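Local coordinates for Swi5-dependent recombination DNA repair protein 1 (Schizosaccharomyces pombe, PDB 3VIQ), which works with Swi5 in DNA recombination repair and meiotic chromosome segregation, the two forming a complex that activates Rad51-mediated strand exchange, at residues 58-63 with 95-100; 73-78 with 89-94. One frame throughout, in Å; residues are numbered along the deposited sequence.

Interaction 1. Residues 58-63 with 95-100; sequences VLFKPM and FTMSMF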
loop_
_atom_site.group_PDB
_atom_site.type_symbol
_atom_site.label_atom_id
_atom_site.label_comp_id
_atom_site.label_asym_id
_atom_site.label_seq_id
_atom_site.Cartn_x
_atom_site.Cartn_y
_atom_site.Cartn_z
ATOM N N VAL A 58 -24.148 3.027 -5.623
ATOM C CA VAL A 58 -25.363 2.213 -5.527
ATOM C C VAL A 58 -25.716 1.915 -4.056
ATOM O O VAL A 58 -26.881 1.985 -3.690
ATOM C CB VAL A 58 -25.236 0.869 -6.284
ATOM C CG1 VAL A 58 -26.528 0.076 -6.168
ATOM C CG2 VAL A 58 -24.893 1.105 -7.772
ATOM N N LEU A 59 -24.717 1.578 -3.227
ATOM C CA LEU A 59 -24.986 1.212 -1.823
ATOM C C LEU A 59 -25.263 2.427 -0.922
ATOM O O LEU A 59 -26.186 2.399 -0.073
ATOM C CB LEU A 59 -23.835 0.414 -1.226
ATOM C CG LEU A 59 -23.667 -0.981 -1.794
ATOM C CD1 LEU A 59 -22.189 -1.415 -1.667
ATOM C CD2 LEU A 59 -24.612 -1.946 -1.122
ATOM N N PHE A 60 -24.469 3.481 -1.130
ATOM C CA PHE A 60 -24.535 4.709 -0.317
ATOM C C PHE A 60 -25.918 5.314 -0.315
ATOM O O PHE A 60 -26.437 5.618 0.747
ATOM C CB PHE A 60 -23.521 5.774 -0.791
ATOM C CG PHE A 60 -23.722 7.149 -0.174
ATOM C CD1 PHE A 60 -23.477 7.357 1.176
ATOM C CD2 PHE A 60 -24.142 8.231 -0.964
ATOM C CE1 PHE A 60 -23.655 8.632 1.754
ATOM C CE2 PHE A 60 -24.343 9.514 -0.416
ATOM C CZ PHE A 60 -24.112 9.726 0.945
ATOM N N LYS A 61 -26.506 5.498 -1.493
ATOM C CA LYS A 61 -27.688 6.371 -1.610
ATOM C C LYS A 61 -28.884 5.939 -0.731
ATOM O O LYS A 61 -29.400 6.766 0.051
ATOM C CB LYS A 61 -28.122 6.588 -3.076
ATOM C CG LYS A 61 -29.039 7.809 -3.236
ATOM C CD LYS A 61 -29.522 8.026 -4.662
ATOM C CE LYS A 61 -30.666 7.092 -5.025
ATOM N NZ LYS A 61 -31.780 7.853 -5.643
ATOM N N PRO A 62 -29.320 4.660 -0.849
ATOM C CA PRO A 62 -30.381 4.210 0.063
ATOM C C PRO A 62 -29.896 4.037 1.525
ATOM O O PRO A 62 -30.679 4.246 2.451
ATOM C CB PRO A 62 -30.878 2.896 -0.563
ATOM C CG PRO A 62 -29.704 2.388 -1.395
ATOM C CD PRO A 62 -28.940 3.620 -1.838
ATOM N N MET A 63 -28.632 3.707 1.744
ATOM C CA MET A 63 -28.082 3.733 3.120
ATOM C C MET A 63 -28.214 5.120 3.788
ATOM O O MET A 63 -28.687 5.210 4.917
ATOM C CB MET A 63 -26.614 3.259 3.148
ATOM C CG MET A 63 -26.026 3.182 4.542
ATOM S SD MET A 63 -24.340 2.504 4.602
ATOM C CE MET A 63 -24.103 2.390 6.396
ATOM N N PHE A 95 -25.406 11.622 6.905
ATOM C CA PHE A 95 -24.472 10.597 6.506
ATOM C C PHE A 95 -23.840 10.964 5.158
ATOM O O PHE A 95 -24.536 11.128 4.159
ATOM C CB PHE A 95 -25.217 9.279 6.391
ATOM C CG PHE A 95 -24.344 8.101 6.250
ATOM C CD1 PHE A 95 -23.515 7.712 7.296
ATOM C CD2 PHE A 95 -24.390 7.325 5.099
ATOM C CE1 PHE A 95 -22.730 6.585 7.188
ATOM C CE2 PHE A 95 -23.602 6.206 4.974
ATOM C CZ PHE A 95 -22.761 5.828 6.024
ATOM N N THR A 96 -22.521 11.114 5.146
ATOM C CA THR A 96 -21.802 11.520 3.944
ATOM C C THR A 96 -21.122 10.297 3.281
ATOM O O THR A 96 -21.011 9.217 3.886
ATOM C CB THR A 96 -20.765 12.607 4.278
ATOM O OG1 THR A 96 -19.795 12.073 5.186
ATOM C CG2 THR A 96 -21.438 13.845 4.923
ATOM N N MET A 97 -20.699 10.470 2.034
ATOM C CA MET A 97 -19.981 9.412 1.314
ATOM C C MET A 97 -18.714 9.051 2.076
ATOM O O MET A 97 -18.309 7.900 2.080
ATOM C CB MET A 97 -19.643 9.820 -0.135
ATOM C CG MET A 97 -18.854 8.749 -0.956
ATOM S SD MET A 97 -19.604 7.090 -1.039
ATOM C CE MET A 97 -20.739 7.307 -2.404
ATOM N N SER A 98 -18.117 10.033 2.743
ATOM C CA SER A 98 -16.829 9.841 3.392
ATOM C C SER A 98 -16.970 9.012 4.654
ATOM O O SER A 98 -16.089 8.245 4.989
ATOM C CB SER A 98 -16.198 11.205 3.686
ATOM O OG SER A 98 -16.121 11.957 2.478
ATOM N N MET A 99 -18.082 9.186 5.363
ATOM C CA MET A 99 -18.402 8.318 6.501
ATOM C C MET A 99 -18.643 6.902 5.985
ATOM O O MET A 99 -18.216 5.915 6.597
ATOM C CB MET A 99 -19.642 8.818 7.234
ATOM C CG MET A 99 -19.432 10.118 8.011
ATOM S SD MET A 99 -21.038 10.848 8.378
ATOM C CE MET A 99 -20.592 12.466 9.054
ATOM N N PHE A 100 -19.343 6.826 4.860
ATOM C CA PHE A 100 -19.575 5.556 4.205
ATOM C C PHE A 100 -18.264 4.895 3.882
ATOM O O PHE A 100 -18.037 3.756 4.255
ATOM C CB PHE A 100 -20.409 5.739 2.938
ATOM C CG PHE A 100 -20.543 4.501 2.148
ATOM C CD1 PHE A 100 -21.542 3.598 2.448
ATOM C CD2 PHE A 100 -19.645 4.213 1.121
ATOM C CE1 PHE A 100 -21.666 2.433 1.728
ATOM C CE2 PHE A 100 -19.755 3.074 0.418
ATOM C CZ PHE A 100 -20.767 2.166 0.711
#
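F60 reaches out from helix 38-68 and sets its ring against the start of helix 97-103. The ring takes M97 CA over one face, while the carbonyl O of F95 sits at its edge, 3.5 Å from F60 CZ. The M97 chain bends at chi2 (54°) and chi3, bringing CE to 3.6 Å from F60 CB, and M97 SD lies obliquely to the ring in a Met-aromatic contact. F60 and F95 meet rim to rim, F60 CE1 being 3.7 Å from F95 CD2, and F60 CD1 lies 3.9 Å from F100 CB. The extended chain of M63 places its SD at the edge of the F100 ring, 3.7 Å from F100 CD1, and its CE 3.7 Å from F95 CZ. An alanine at F60 would probably open a gap beside F95 and F100 and leave M97 SD without its aromatic partner, though M97 CE could rest on CB. T96 caps helix 97-103 in a capping box, T96 OG1 accepting a weak bond from M99 N, and V73 packs on F95. Beyond F100, M60 of the Swi5 chain continues the packing. With only carbon and sulfur side chains meeting across it, the joint relies on shape and dispersion.

Interaction 2. Residues 73-78 with 89-94; sequences VTQSFR and QEVRTE
V73 and T93 pair through two backbone hydrogen bonds, V73 N to T93 O and T93 N to V73 O, both 3.0 Å. At the far end F77 N gives a bond to Q89 O, while the return bond from Q89 N to F77 O is too short to trust. Q75 N gives V91 O a weak bond of 3.4 Å. CA-H...O contacts fill in the rungs, among them R92 CA to V73 O at 3.2 Å and T74 CA to V91 O. The strands make the two-stranded antiparallel beta hairpin of 73-78 and 88-93, which projects from the helical part of the C-terminal domain; the Swi5 chain touches neither segment. Among side chains, in one of R92's two conformers, T74 OG1 accepts from R92 NE at 3.0 Å, tilted 18° out of the guanidinium plane, and more weakly from R92 NH2. T74 CG2 rests 3.8 Å from E90 CG on the same face. On the face bearing V73, Q75 and F77, the Q89 chain lies alongside the F77 ring, with Q89 CB over its face in a CH-pi contact 3.8 Å from the centroid. F77 CG stands between its backbone N and carbonyl carbon (chi1 54°).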
loop_
_atom_site.group_PDB
_atom_site.type_symbol
_atom_site.label_atom_id
_atom_site.label_comp_id
_atom_site.label_asym_id
_atom_site.label_seq_id
_atom_site.Cartn_x
_atom_site.Cartn_y
_atom_site.Cartn_z
ATOM N N VAL A 73 -26.953 10.734 11.670
ATOM C CA VAL A 73 -25.709 10.450 12.360
ATOM C C VAL A 73 -25.555 11.275 13.647
ATOM O O VAL A 73 -25.614 12.492 13.587
ATOM C CB VAL A 73 -24.476 10.817 11.453
ATOM C CG1 VAL A 73 -23.170 10.678 12.226
ATOM C CG2 VAL A 73 -24.438 9.984 10.136
ATOM N N THR A 74 -25.301 10.621 14.783
ATOM C CA THR A 74 -24.927 11.311 16.026
ATOM C C THR A 74 -23.402 11.449 16.244
ATOM O O THR A 74 -22.682 10.447 16.311
ATOM C CB THR A 74 -25.534 10.584 17.260
ATOM O OG1 THR A 74 -26.962 10.764 17.281
ATOM C CG2 THR A 74 -24.952 11.132 18.564
ATOM N N GLN A 75 -22.921 12.685 16.379
ATOM C CA GLN A 75 -21.534 12.957 16.765
ATOM C C GLN A 75 -21.504 13.274 18.242
ATOM O O GLN A 75 -22.297 14.098 18.716
ATOM C CB GLN A 75 -20.981 14.147 15.989
ATOM C CG GLN A 75 -20.735 13.861 14.539
ATOM C CD GLN A 75 -20.425 15.097 13.702
ATOM O OE1 GLN A 75 -20.764 16.224 14.065
ATOM N NE2 GLN A 75 -19.808 14.875 12.541
ATOM N N SER A 76 -20.597 12.633 18.975
ATOM C CA SER A 76 -20.569 12.736 20.433
ATOM C C SER A 76 -19.169 13.043 20.997
ATOM O O SER A 76 -18.176 12.528 20.499
ATOM C CB SER A 76 -21.083 11.432 21.047
ATOM O OG SER A 76 -22.500 11.352 21.018
ATOM N N PHE A 77 -19.100 13.879 22.034
ATOM C CA PHE A 77 -17.878 14.044 22.831
ATOM C C PHE A 77 -18.225 14.486 24.224
ATOM O O PHE A 77 -19.311 14.993 24.473
ATOM C CB PHE A 77 -16.893 15.038 22.203
ATOM C CG PHE A 77 -17.490 16.390 21.892
ATOM C CD1 PHE A 77 -17.431 17.424 22.810
ATOM C CD2 PHE A 77 -18.110 16.619 20.689
ATOM C CE1 PHE A 77 -17.976 18.651 22.518
ATOM C CE2 PHE A 77 -18.676 17.851 20.410
ATOM C CZ PHE A 77 -18.590 18.861 21.318
ATOM N N ARG A 78 -17.285 14.313 25.137
ATOM C CA ARG A 78 -17.483 14.704 26.520
ATOM C C ARG A 78 -17.113 16.180 26.765
ATOM O O ARG A 78 -16.143 16.677 26.229
ATOM C CB ARG A 78 -16.621 13.808 27.374
ATOM C CG ARG A 78 -16.846 13.891 28.833
ATOM C CD ARG A 78 -15.769 13.085 29.551
ATOM N NE ARG A 78 -15.666 13.537 30.922
ATOM C CZ ARG A 78 -14.560 13.512 31.655
ATOM N NH1 ARG A 78 -13.432 13.043 31.154
ATOM N NH2 ARG A 78 -14.593 13.987 32.911
ATOM N N GLN A 89 -21.644 15.732 24.814
ATOM C CA GLN A 89 -22.244 16.733 23.954
ATOM C C GLN A 89 -22.568 16.013 22.676
ATOM O O GLN A 89 -21.690 15.355 22.104
ATOM C CB GLN A 89 -21.261 17.880 23.674
ATOM C CG GLN A 89 -21.804 19.015 22.812
ATOM C CD GLN A 89 -22.833 19.853 23.541
ATOM O OE1 GLN A 89 -22.526 20.535 24.521
ATOM N NE2 GLN A 89 -24.060 19.791 23.084
ATOM N N GLU A 90 -23.814 16.126 22.238
ATOM C CA GLU A 90 -24.289 15.412 21.054
ATOM C C GLU A 90 -24.736 16.399 19.967
ATOM O O GLU A 90 -24.823 17.612 20.181
ATOM C CB GLU A 90 -25.407 14.416 21.421
ATOM C CG GLU A 90 -24.892 13.030 21.814
ATOM C CD GLU A 90 -25.881 12.156 22.620
ATOM O OE1 GLU A 90 -27.098 12.420 22.566
ATOM O OE2 GLU A 90 -25.426 11.197 23.316
ATOM N N VAL A 91 -25.002 15.859 18.793
ATOM C CA VAL A 91 -25.355 16.652 17.627
ATOM C C VAL A 91 -25.919 15.654 16.639
ATOM O O VAL A 91 -25.774 14.449 16.831
ATOM C CB VAL A 91 -24.094 17.372 17.055
ATOM C CG1 VAL A 91 -24.063 17.358 15.523
ATOM C CG2 VAL A 91 -24.001 18.787 17.598
ATOM N N ARG A 92 -26.607 16.136 15.616
ATOM C CA ARG A 92 -26.977 15.261 14.531
ATOM C C ARG A 92 -26.610 15.919 13.206
ATOM O O ARG A 92 -26.553 17.145 13.104
ATOM C CB ARG A 92 -28.434 14.831 14.671
ATOM C CG ARG A 92 -28.596 14.027 15.955
ATOM C CD ARG A 92 -29.884 13.266 16.114
ATOM N NE ARG A 92 -29.606 12.089 16.927
ATOM C CZ ARG A 92 -30.499 11.174 17.279
ATOM N NH1 ARG A 92 -31.765 11.282 16.905
ATOM N NH2 ARG A 92 -30.108 10.139 18.012
ATOM N N THR A 93 -26.269 15.077 12.223
ATOM C CA THR A 93 -25.773 15.516 10.894
ATOM C C THR A 93 -26.009 14.407 9.887
ATOM O O THR A 93 -26.245 13.247 10.264
ATOM C CB THR A 93 -24.261 15.844 10.895
ATOM O OG1 THR A 93 -24.005 16.895 11.823
ATOM C CG2 THR A 93 -23.787 16.302 9.532
ATOM N N GLU A 94 -25.953 14.764 8.610
ATOM C CA GLU A 94 -26.205 13.800 7.545
ATOM C C GLU A 94 -25.035 12.821 7.335
ATOM O O GLU A 94 -23.858 13.143 7.562
ATOM C CB GLU A 94 -26.549 14.509 6.225
ATOM C CG GLU A 94 -25.474 15.485 5.724
ATOM C CD GLU A 94 -25.602 15.815 4.238
ATOM O OE1 GLU A 94 -26.727 15.759 3.698
ATOM O OE2 GLU A 94 -24.565 16.139 3.614
#

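From the N terminus the chain runs through helix 3-35 into helix 38-68, whose later turns carry 58-63, the first half of interaction 1. It then passes into strand 73-78, turns, and comes back along strand 88-93, so interaction 2 closes the hairpin over a span of ten residues. The returning strand leads directly into 95-100, where interaction 1 closes a wider loop of 31 residues around the whole hairpin; the two contacts nest and do not cross. Their centres are about 18 Å apart, yet they touch at the hairpin base, where V73 CG2 meets F95 CA and M99 SD. Interaction 1 ties helix 97-103 to helix 38-68, and interaction 2 joins the two strands that lie between those helices in the chain.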